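Local coordinates for protein Exo-beta-1,3-galactanase (Bifidobacterium bifidum, PDB 5FLW) that probably cleaves galactose units from the non-reducing ends of beta-1,3-linked galactans, as a family 43 exo-beta-1,3-galactanase, at residues 43-48 with 64-69; 175-180 with 225-230; 195-200 with 255-260. All coordinates share one frame; numbering follows the deposited sequence.

Overall arrangement
The chain folds as a five-bladed beta-propeller, each blade a four-stranded antiparallel sheet. Contact 1 lies within one blade, between the start of strand 48-53 and the end of strand 60-66. Contacts 2 and 3 each join consecutive blades and share the blade of strands 191-196 to 231-232. Contacts 1 and 2 are partly buried, while contact 3 is on the surface. Chemistry follows place: contact 1 uses backbone bonds and apolar side chains, contact 2 tryptophans and bridging waters, contact 3 a Lys196-Glu259 salt bridge, backbone carbonyls and five waters. Contact 1 is about 32 Å from contact 2, centre to centre. Contacts 2 and 3 touch where Trp227 packs on Tyr200.

Contact 1 of 3, residues 43-48 with 64-69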
loop_
_atom_site.group_PDB
_atom_site.type_symbol
_atom_site.label_atom_id
_atom_site.label_comp_id
_atom_site.label_asym_id
_atom_site.label_seq_id
_atom_site.Cartn_x
_atom_site.Cartn_y
_atom_site.Cartn_z
ATOM N N ASN A 43 -8.442 15.640 4.277
ATOM C CA ASN A 43 -7.672 15.072 3.172
ATOM C C ASN A 43 -6.274 15.663 2.971
ATOM O O ASN A 43 -5.520 15.123 2.148
ATOM C CB ASN A 43 -8.443 15.219 1.839
ATOM C CG ASN A 43 -8.461 16.662 1.323
ATOM O OD1 ASN A 43 -8.647 17.593 2.103
ATOM N ND2 ASN A 43 -8.291 16.849 0.016
ATOM N N LEU A 44 -5.916 16.759 3.652
ATOM C CA LEU A 44 -4.597 17.349 3.424
ATOM C C LEU A 44 -3.533 16.640 4.278
ATOM O O LEU A 44 -3.830 15.940 5.254
ATOM C CB LEU A 44 -4.612 18.862 3.678
ATOM C CG LEU A 44 -5.620 19.633 2.821
ATOM C CD1 LEU A 44 -5.717 21.134 3.213
ATOM C CD2 LEU A 44 -5.334 19.465 1.320
ATOM N N PHE A 45 -2.270 16.844 3.911
ATOM C CA PHE A 45 -1.202 16.120 4.583
ATOM C C PHE A 45 -1.080 16.533 6.051
ATOM O O PHE A 45 -0.885 17.721 6.357
ATOM C CB PHE A 45 0.125 16.316 3.869
ATOM C CG PHE A 45 1.206 15.446 4.426
ATOM C CD1 PHE A 45 1.069 14.060 4.382
ATOM C CD2 PHE A 45 2.362 16.003 4.992
ATOM C CE1 PHE A 45 2.084 13.239 4.906
ATOM C CE2 PHE A 45 3.370 15.184 5.531
ATOM C CZ PHE A 45 3.242 13.812 5.477
ATOM N N GLN A 46 -1.165 15.534 6.963
ATOM C CA GLN A 46 -1.064 15.744 8.403
ATOM C C GLN A 46 -0.009 14.826 9.018
ATOM O O GLN A 46 -0.009 14.596 10.237
ATOM C CB GLN A 46 -2.416 15.591 9.109
ATOM C CG GLN A 46 -3.473 16.530 8.560
ATOM C CD GLN A 46 -4.873 15.972 8.709
ATOM O OE1 GLN A 46 -5.362 15.761 9.832
ATOM N NE2 GLN A 46 -5.523 15.696 7.574
ATOM N N GLY A 47 0.881 14.276 8.195
ATOM C CA GLY A 47 1.916 13.388 8.692
ATOM C C GLY A 47 1.624 11.922 8.394
ATOM O O GLY A 47 0.520 11.531 7.977
ATOM N N VAL A 48 2.666 11.115 8.611
ATOM C CA VAL A 48 2.602 9.666 8.497
ATOM C C VAL A 48 2.685 9.093 9.909
ATOM O O VAL A 48 3.636 9.378 10.652
ATOM C CB VAL A 48 3.724 9.112 7.607
ATOM C CG1 VAL A 48 3.682 7.575 7.601
ATOM C CG2 VAL A 48 3.574 9.662 6.177
ATOM N N ILE A 64 3.820 10.286 14.967
ATOM C CA ILE A 64 4.048 10.775 13.610
ATOM C C ILE A 64 5.544 10.655 13.314
ATOM O O ILE A 64 6.365 11.298 13.979
ATOM C CB ILE A 64 3.546 12.228 13.450
ATOM C CG1 ILE A 64 2.003 12.281 13.612
ATOM C CG2 ILE A 64 3.959 12.819 12.102
ATOM C CD1 ILE A 64 1.399 13.652 13.670
ATOM N N VAL A 65 5.888 9.836 12.308
ATOM C CA VAL A 65 7.277 9.561 11.944
ATOM C C VAL A 65 7.749 10.354 10.717
ATOM O O VAL A 65 8.964 10.451 10.496
ATOM C CB VAL A 65 7.559 8.036 11.807
ATOM C CG1 VAL A 65 7.218 7.320 13.117
ATOM C CG2 VAL A 65 6.778 7.395 10.655
ATOM N N LEU A 66 6.832 10.914 9.925
ATOM C CA LEU A 66 7.160 11.891 8.884
ATOM C C LEU A 66 6.215 13.069 9.110
ATOM O O LEU A 66 4.992 12.931 8.959
ATOM C CB LEU A 66 7.030 11.314 7.469
ATOM C CG LEU A 66 7.262 12.321 6.330
ATOM C CD1 LEU A 66 8.649 12.918 6.402
ATOM C CD2 LEU A 66 6.980 11.712 4.940
ATOM N N ASP A 67 6.765 14.197 9.526
ATOM C CA ASP A 67 5.953 15.341 9.902
ATOM C C ASP A 67 5.467 16.092 8.668
ATOM O O ASP A 67 6.037 15.999 7.571
ATOM C CB ASP A 67 6.780 16.329 10.714
ATOM C CG ASP A 67 7.029 15.860 12.132
ATOM O OD1 ASP A 67 6.094 15.299 12.743
ATOM O OD2 ASP A 67 8.162 16.057 12.635
ATOM N N VAL A 68 4.401 16.875 8.879
ATOM C CA VAL A 68 4.114 17.979 7.977
ATOM C C VAL A 68 5.362 18.859 7.886
ATOM O O VAL A 68 6.016 19.138 8.898
ATOM C CB VAL A 68 2.923 18.788 8.516
ATOM C CG1 VAL A 68 2.605 19.932 7.571
ATOM C CG2 VAL A 68 1.716 17.906 8.725
ATOM N N GLN A 69 5.709 19.278 6.669
ATOM C CA GLN A 69 6.911 20.066 6.413
ATOM C C GLN A 69 6.551 21.556 6.284
ATOM O O GLN A 69 5.384 21.948 6.372
ATOM C CB GLN A 69 7.652 19.486 5.191
ATOM C CG GLN A 69 8.031 17.974 5.355
ATOM C CD GLN A 69 9.067 17.734 6.473
ATOM O OE1 GLN A 69 10.072 18.455 6.556
ATOM N NE2 GLN A 69 8.818 16.747 7.341
#
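Two neighbouring strands of one beta-propeller blade come together here. Val48 opens strand 48-53 and pairs with Leu66, which ends strand 60-66, as an antiparallel hydrogen-bonded pair. Val48 N donates to Leu66 O at 3.0 Å. Val65 N returns a bond to Val48 O, nearly along the C=O axis. The chain turns a corner at Val65, and Asp67 and Val68 continue past Phe45, whose ring packs against them. The Phe45 CB points toward 64-69, and CG lies anti to the backbone N (chi1 -172°). Along the ring, CD2 meets Val68 CA at 4.0 Å. CE2 is closer, 3.5 Å from Asp67 O, which sits at the ring edge in its plane. CZ lies 4.0 Å from Leu66 O, with Leu66 CD2 slightly farther. Gly47 N lies over the centre of one ring face. Ile99 of the next blade also packs on Phe45. On the sheet face shared by Val48 and Leu66, their CB atoms are 4.0 Å apart, with Met97 against both. Gly47 CA lies 3.1 Å from Leu66 O, a CA-H...O contact, with Ile64 CG2 beside it. Val68 CG2 closes the contact, touching Gln46 CA at 3.5 Å.

Contact 2 of 3, residues 175-180 with 225-230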
loop_
_atom_site.group_PDB
_atom_site.type_symbol
_atom_site.label_atom_id
_atom_site.label_comp_id
_atom_site.label_asym_id
_atom_site.label_seq_id
_atom_site.Cartn_x
_atom_site.Cartn_y
_atom_site.Cartn_z
ATOM N N ASP A 175 12.234 0.994 -15.693
ATOM C CA ASP A 175 10.784 0.817 -15.867
ATOM C C ASP A 175 10.602 -0.666 -16.214
ATOM O O ASP A 175 10.742 -1.082 -17.365
ATOM C CB ASP A 175 10.267 1.794 -16.927
ATOM C CG ASP A 175 8.744 1.880 -17.009
ATOM O OD1 ASP A 175 8.023 1.354 -16.126
ATOM O OD2 ASP A 175 8.272 2.551 -17.952
ATOM N N VAL A 176 10.363 -1.474 -15.169
ATOM C CA VAL A 176 10.377 -2.936 -15.306
ATOM C C VAL A 176 9.166 -3.416 -16.100
ATOM O O VAL A 176 9.270 -4.319 -16.953
ATOM C CB VAL A 176 10.426 -3.600 -13.911
ATOM C CG1 VAL A 176 10.184 -5.104 -13.997
ATOM C CG2 VAL A 176 11.735 -3.327 -13.234
ATOM N N ALA A 177 7.997 -2.842 -15.805
ATOM C CA ALA A 177 6.734 -3.211 -16.427
ATOM C C ALA A 177 5.797 -2.017 -16.329
ATOM O O ALA A 177 5.932 -1.171 -15.437
ATOM C CB ALA A 177 6.086 -4.430 -15.738
ATOM N N CYS A 178 4.855 -1.952 -17.277
ATOM C CA CYS A 178 3.804 -0.947 -17.212
ATOM C C CYS A 178 2.549 -1.610 -17.769
ATOM O O CYS A 178 2.463 -1.858 -18.980
ATOM C CB CYS A 178 4.186 0.313 -17.988
ATOM S SG CYS A 178 2.972 1.642 -17.763
ATOM N N GLU A 179 1.606 -1.940 -16.885
ATOM C CA GLU A 179 0.482 -2.785 -17.254
ATOM C C GLU A 179 -0.842 -2.048 -17.146
ATOM O O GLU A 179 -1.122 -1.365 -16.142
ATOM C CB GLU A 179 0.414 -4.078 -16.391
ATOM C CG GLU A 179 1.694 -4.912 -16.489
ATOM C CD GLU A 179 1.861 -5.552 -17.867
ATOM O OE1 GLU A 179 0.836 -5.894 -18.509
ATOM O OE2 GLU A 179 3.028 -5.730 -18.309
ATOM N N ARG A 180 -1.678 -2.252 -18.162
ATOM C CA ARG A 180 -3.087 -1.899 -18.102
ATOM C C ARG A 180 -3.863 -3.174 -17.818
ATOM O O ARG A 180 -3.449 -4.266 -18.221
ATOM C CB ARG A 180 -3.567 -1.270 -19.414
ATOM C CG ARG A 180 -3.059 0.151 -19.658
ATOM C CD ARG A 180 -3.518 0.621 -21.016
ATOM N NE ARG A 180 -3.347 2.053 -21.223
ATOM C CZ ARG A 180 -2.420 2.598 -22.004
ATOM N NH1 ARG A 180 -1.558 1.832 -22.648
ATOM N NH2 ARG A 180 -2.350 3.919 -22.136
ATOM N N GLY A 225 7.108 -9.556 -16.698
ATOM C CA GLY A 225 6.030 -10.195 -17.422
ATOM C C GLY A 225 6.502 -11.406 -18.227
ATOM O O GLY A 225 7.684 -11.805 -18.138
ATOM N N PRO A 226 5.602 -11.983 -19.047
ATOM C CA PRO A 226 4.217 -11.532 -19.258
ATOM C C PRO A 226 3.322 -11.675 -18.036
ATOM O O PRO A 226 3.377 -12.665 -17.302
ATOM C CB PRO A 226 3.678 -12.472 -20.340
ATOM C CG PRO A 226 4.626 -13.604 -20.418
ATOM C CD PRO A 226 5.943 -13.163 -19.867
ATOM N N TRP A 227 2.489 -10.663 -17.844
ATOM C CA TRP A 227 1.473 -10.692 -16.809
ATOM C C TRP A 227 0.175 -11.279 -17.360
ATOM O O TRP A 227 -0.248 -10.968 -18.475
ATOM C CB TRP A 227 1.266 -9.286 -16.250
ATOM C CG TRP A 227 2.412 -8.883 -15.381
ATOM C CD1 TRP A 227 3.523 -8.160 -15.750
ATOM C CD2 TRP A 227 2.595 -9.210 -13.992
ATOM N NE1 TRP A 227 4.368 -7.996 -14.672
ATOM C CE2 TRP A 227 3.826 -8.632 -13.582
ATOM C CE3 TRP A 227 1.833 -9.915 -13.047
ATOM C CZ2 TRP A 227 4.308 -8.747 -12.256
ATOM C CZ3 TRP A 227 2.324 -10.040 -11.724
ATOM C CH2 TRP A 227 3.545 -9.452 -11.348
ATOM N N SER A 228 -0.441 -12.150 -16.562
ATOM C CA SER A 228 -1.633 -12.879 -16.965
ATOM C C SER A 228 -2.843 -11.941 -17.032
ATOM O O SER A 228 -2.803 -10.780 -16.608
ATOM C CB SER A 228 -1.920 -14.011 -15.977
ATOM O OG SER A 228 -2.489 -13.508 -14.778
ATOM N N GLU A 229 -3.940 -12.473 -17.577
ATOM C CA GLU A 229 -5.233 -11.800 -17.536
ATOM C C GLU A 229 -5.549 -11.359 -16.100
ATOM O O GLU A 229 -5.235 -12.068 -15.141
ATOM C CB GLU A 229 -6.283 -12.813 -18.006
ATOM C CG GLU A 229 -7.709 -12.394 -17.762
ATOM C CD GLU A 229 -8.730 -13.520 -17.997
ATOM O OE1 GLU A 229 -8.386 -14.717 -17.834
ATOM O OE2 GLU A 229 -9.891 -13.209 -18.334
ATOM N N TRP A 230 -6.199 -10.215 -15.954
ATOM C CA TRP A 230 -6.575 -9.744 -14.628
ATOM C C TRP A 230 -7.920 -10.369 -14.257
ATOM O O TRP A 230 -8.888 -10.248 -15.000
ATOM C CB TRP A 230 -6.631 -8.217 -14.589
ATOM C CG TRP A 230 -5.269 -7.600 -14.702
ATOM C CD1 TRP A 230 -4.535 -7.438 -15.840
ATOM C CD2 TRP A 230 -4.468 -7.085 -13.634
ATOM N NE1 TRP A 230 -3.332 -6.853 -15.547
ATOM C CE2 TRP A 230 -3.265 -6.623 -14.199
ATOM C CE3 TRP A 230 -4.652 -6.966 -12.254
ATOM C CZ2 TRP A 230 -2.254 -6.050 -13.431
ATOM C CZ3 TRP A 230 -3.648 -6.399 -11.498
ATOM C CH2 TRP A 230 -2.465 -5.948 -12.087
HETATM O O HOH W 1 -1.764 -6.335 -17.956
HETATM O O HOH W 2 3.003 -8.493 -19.586
#
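The Trp230 indole has at its edge, near its plane, Glu179 CB and a water. The Trp227 ring is met obliquely by Ala177 CB and the Glu179 carboxylate, whose plane is 48° from that of the indole. Trp227 and Trp230 of segment 225-230 thus set their rings against strand 172-179, the edge strand of the preceding beta-propeller blade. Trp202, on strand 199-205, makes edge-to-face ring pairs with both tryptophans, so the three form an aromatic group within one blade.

Glu179 carries most of the contact. CG lies beside the backbone N (chi1 -58°), and the chain bends at chi2 (-69°). This folds the acid back across Trp227 at about a right angle. Its CG is 3.8 Å from Trp227 CD1, and its OE2 is 3.6 Å from the same CD1. Trp227 NE1 donates to Leu223 O; toward strand 172-179 the ring makes packing contacts. A classic beta bulge, with Val176 and Ala177 both facing Ile162, occurs just ahead of Glu179. Ala177 CB comes within 4.1 Å of Trp227 NE1.

No direct hydrogen bond spans the two segments. The polar links run through two waters. On one, Glu179 OE2 accepts at 3.0 Å, and Trp227 N donates to that water's oxygen at 2.8 Å. Glu179 OE1 meets the other. CG and CD therefore lie against Trp227 CD1 while each carboxylate oxygen has a different water beside it. The water at OE1 accepts from Trp230 NE1 at 2.9 Å, in the plane of the indole, and lies 2.7 Å from both Glu179 OE1 and Arg180 O.

Contact 3 of 3, residues 195-200 with 255-260; sequences KKDGLY and PYNSEH
Lys196 runs extended from CG anti to the backbone N (chi1 -177°) as far as CE, then bends at chi4 (54°). This brings NZ to Ser258 O, a short bond of 2.6 Å that approaches from above the carbonyl plane. Glu259 bends at chi2 to meet the same ammonium. Its OE2 forms a salt bridge with Lys196 NZ at 3.1 Å, though the hydrogen bond is weak. A water also accepts from NZ. The backbone adds its own bond: Asp197 N donates to Tyr256 O at 3.0 Å, in the carbonyl plane (N-H...O 153°). Lys196 CA gives a CA-H...O contact to that oxygen. Asn257 OD1 approaches Asp197 CA at 3.2 Å, and one water donates to both Asp197 OD1 and Asn257 OD1. Another water donates to Lys195 O and Pro255 O and accepts from Ser258 N. The aliphatic part of Lys195 crosses the Tyr256 ring obliquely, with CD 4.1 Å from CD1. Lys195 NZ has its salt bridge with Asp144, and Tyr256 OH bonds to Gln143 O. The type I' turn joining strands 191-196 and 199-205 meets the loop between strands 244-250 and 261-266 of the next propeller blade, close to the end of strand 139-143.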
loop_
_atom_site.group_PDB
_atom_site.type_symbol
_atom_site.label_atom_id
_atom_site.label_comp_id
_atom_site.label_asym_id
_atom_site.label_seq_id
_atom_site.Cartn_x
_atom_site.Cartn_y
_atom_site.Cartn_z
ATOM N N LYS A 195 4.839 -12.682 -3.441
ATOM C CA LYS A 195 5.443 -13.786 -4.180
ATOM C C LYS A 195 5.262 -15.088 -3.408
ATOM O O LYS A 195 5.454 -15.128 -2.190
ATOM C CB LYS A 195 6.959 -13.558 -4.353
ATOM C CG LYS A 195 7.649 -14.360 -5.484
ATOM C CD LYS A 195 9.159 -14.189 -5.388
ATOM C CE LYS A 195 9.877 -14.793 -6.564
ATOM N NZ LYS A 195 11.327 -14.476 -6.615
ATOM N N LYS A 196 4.888 -16.149 -4.121
ATOM C CA LYS A 196 4.763 -17.466 -3.510
ATOM C C LYS A 196 5.261 -18.520 -4.494
ATOM O O LYS A 196 4.736 -18.630 -5.612
ATOM C CB LYS A 196 3.314 -17.770 -3.117
ATOM C CG LYS A 196 3.152 -19.105 -2.416
ATOM C CD LYS A 196 1.683 -19.486 -2.353
ATOM C CE LYS A 196 1.472 -20.911 -1.895
ATOM N NZ LYS A 196 2.160 -21.158 -0.603
ATOM N N ASP A 197 6.257 -19.297 -4.073
ATOM C CA ASP A 197 6.764 -20.424 -4.865
ATOM C C ASP A 197 7.074 -20.003 -6.298
ATOM O O ASP A 197 6.671 -20.650 -7.271
ATOM C CB ASP A 197 5.815 -21.618 -4.820
ATOM C CG ASP A 197 6.405 -22.852 -5.486
ATOM O OD1 ASP A 197 7.649 -22.960 -5.541
ATOM O OD2 ASP A 197 5.593 -23.719 -5.964
ATOM N N GLY A 198 7.791 -18.881 -6.421
ATOM C CA GLY A 198 8.264 -18.405 -7.705
ATOM C C GLY A 198 7.265 -17.617 -8.532
ATOM O O GLY A 198 7.643 -17.133 -9.608
ATOM N N LEU A 199 6.010 -17.472 -8.088
ATOM C CA LEU A 199 4.983 -16.759 -8.845
ATOM C C LEU A 199 4.652 -15.457 -8.119
ATOM O O LEU A 199 4.404 -15.469 -6.908
ATOM C CB LEU A 199 3.708 -17.595 -8.970
ATOM C CG LEU A 199 2.671 -17.110 -9.977
ATOM C CD1 LEU A 199 3.188 -17.331 -11.388
ATOM C CD2 LEU A 199 1.355 -17.804 -9.785
ATOM N N TYR A 200 4.646 -14.342 -8.862
ATOM C CA TYR A 200 4.261 -13.034 -8.325
ATOM C C TYR A 200 2.757 -12.839 -8.486
ATOM O O TYR A 200 2.181 -13.187 -9.521
ATOM C CB TYR A 200 4.979 -11.916 -9.084
ATOM C CG TYR A 200 6.494 -11.992 -9.044
ATOM C CD1 TYR A 200 7.204 -11.480 -7.960
ATOM C CD2 TYR A 200 7.218 -12.583 -10.097
ATOM C CE1 TYR A 200 8.586 -11.546 -7.920
ATOM C CE2 TYR A 200 8.604 -12.655 -10.064
ATOM C CZ TYR A 200 9.286 -12.139 -8.967
ATOM O OH TYR A 200 10.669 -12.195 -8.920
ATOM N N PRO A 255 8.659 -15.310 3.754
ATOM C CA PRO A 255 7.683 -14.456 3.047
ATOM C C PRO A 255 7.469 -14.847 1.597
ATOM O O PRO A 255 6.473 -14.414 0.998
ATOM C CB PRO A 255 8.274 -13.052 3.183
ATOM C CG PRO A 255 9.725 -13.287 3.392
ATOM C CD PRO A 255 9.870 -14.574 4.152
ATOM N N TYR A 256 8.384 -15.624 1.014
ATOM C CA TYR A 256 8.335 -16.026 -0.386
ATOM C C TYR A 256 7.742 -17.416 -0.602
ATOM O O TYR A 256 7.571 -17.825 -1.748
ATOM C CB TYR A 256 9.734 -15.893 -1.024
ATOM C CG TYR A 256 10.312 -14.512 -0.785
ATOM C CD1 TYR A 256 9.802 -13.403 -1.463
ATOM C CD2 TYR A 256 11.341 -14.299 0.147
ATOM C CE1 TYR A 256 10.313 -12.137 -1.236
ATOM C CE2 TYR A 256 11.864 -13.023 0.384
ATOM C CZ TYR A 256 11.344 -11.952 -0.306
ATOM O OH TYR A 256 11.831 -10.672 -0.084
ATOM N N ASN A 257 7.410 -18.136 0.466
ATOM C CA ASN A 257 6.790 -19.458 0.375
ATOM C C ASN A 257 5.834 -19.638 1.546
ATOM O O ASN A 257 5.869 -20.631 2.265
ATOM C CB ASN A 257 7.841 -20.566 0.316
ATOM C CG ASN A 257 8.573 -20.577 -0.991
ATOM O OD1 ASN A 257 7.997 -20.955 -2.014
ATOM N ND2 ASN A 257 9.836 -20.136 -0.988
ATOM N N SER A 258 4.951 -18.673 1.727
ATOM C CA SER A 258 4.067 -18.648 2.875
ATOM C C SER A 258 2.764 -19.362 2.517
ATOM O O SER A 258 2.360 -19.413 1.352
ATOM C CB SER A 258 3.859 -17.186 3.304
ATOM O OG SER A 258 2.849 -17.055 4.292
ATOM N N GLU A 259 2.135 -19.959 3.525
ATOM C CA GLU A 259 0.829 -20.592 3.373
ATOM C C GLU A 259 -0.311 -19.758 3.919
ATOM O O GLU A 259 -1.474 -20.148 3.762
ATOM C CB GLU A 259 0.796 -21.990 4.013
ATOM C CG GLU A 259 1.815 -23.006 3.448
ATOM C CD GLU A 259 1.564 -23.397 1.966
ATOM O OE1 GLU A 259 0.378 -23.443 1.514
ATOM O OE2 GLU A 259 2.562 -23.685 1.232
ATOM N N HIS A 260 -0.005 -18.624 4.544
ATOM C CA HIS A 260 -1.012 -17.737 5.118
ATOM C C HIS A 260 -0.735 -16.302 4.702
ATOM O O HIS A 260 0.410 -15.842 4.713
ATOM C CB HIS A 260 -1.083 -17.818 6.643
ATOM C CG HIS A 260 -1.228 -19.236 7.149
ATOM N ND1 HIS A 260 -0.137 -20.056 7.400
ATOM C CD2 HIS A 260 -2.334 -19.967 7.413
ATOM C CE1 HIS A 260 -0.579 -21.222 7.802
ATOM N NE2 HIS A 260 -1.898 -21.189 7.815
HETATM O O HOH W 3 4.631 -16.293 0.088
HETATM O O HOH W 4 5.691 -12.252 -0.759
HETATM O O HOH W 5 4.827 -21.981 -0.990
HETATM O O HOH W 6 9.984 -22.080 -3.933
HETATM O O HOH W 7 8.984 -17.509 -4.200
#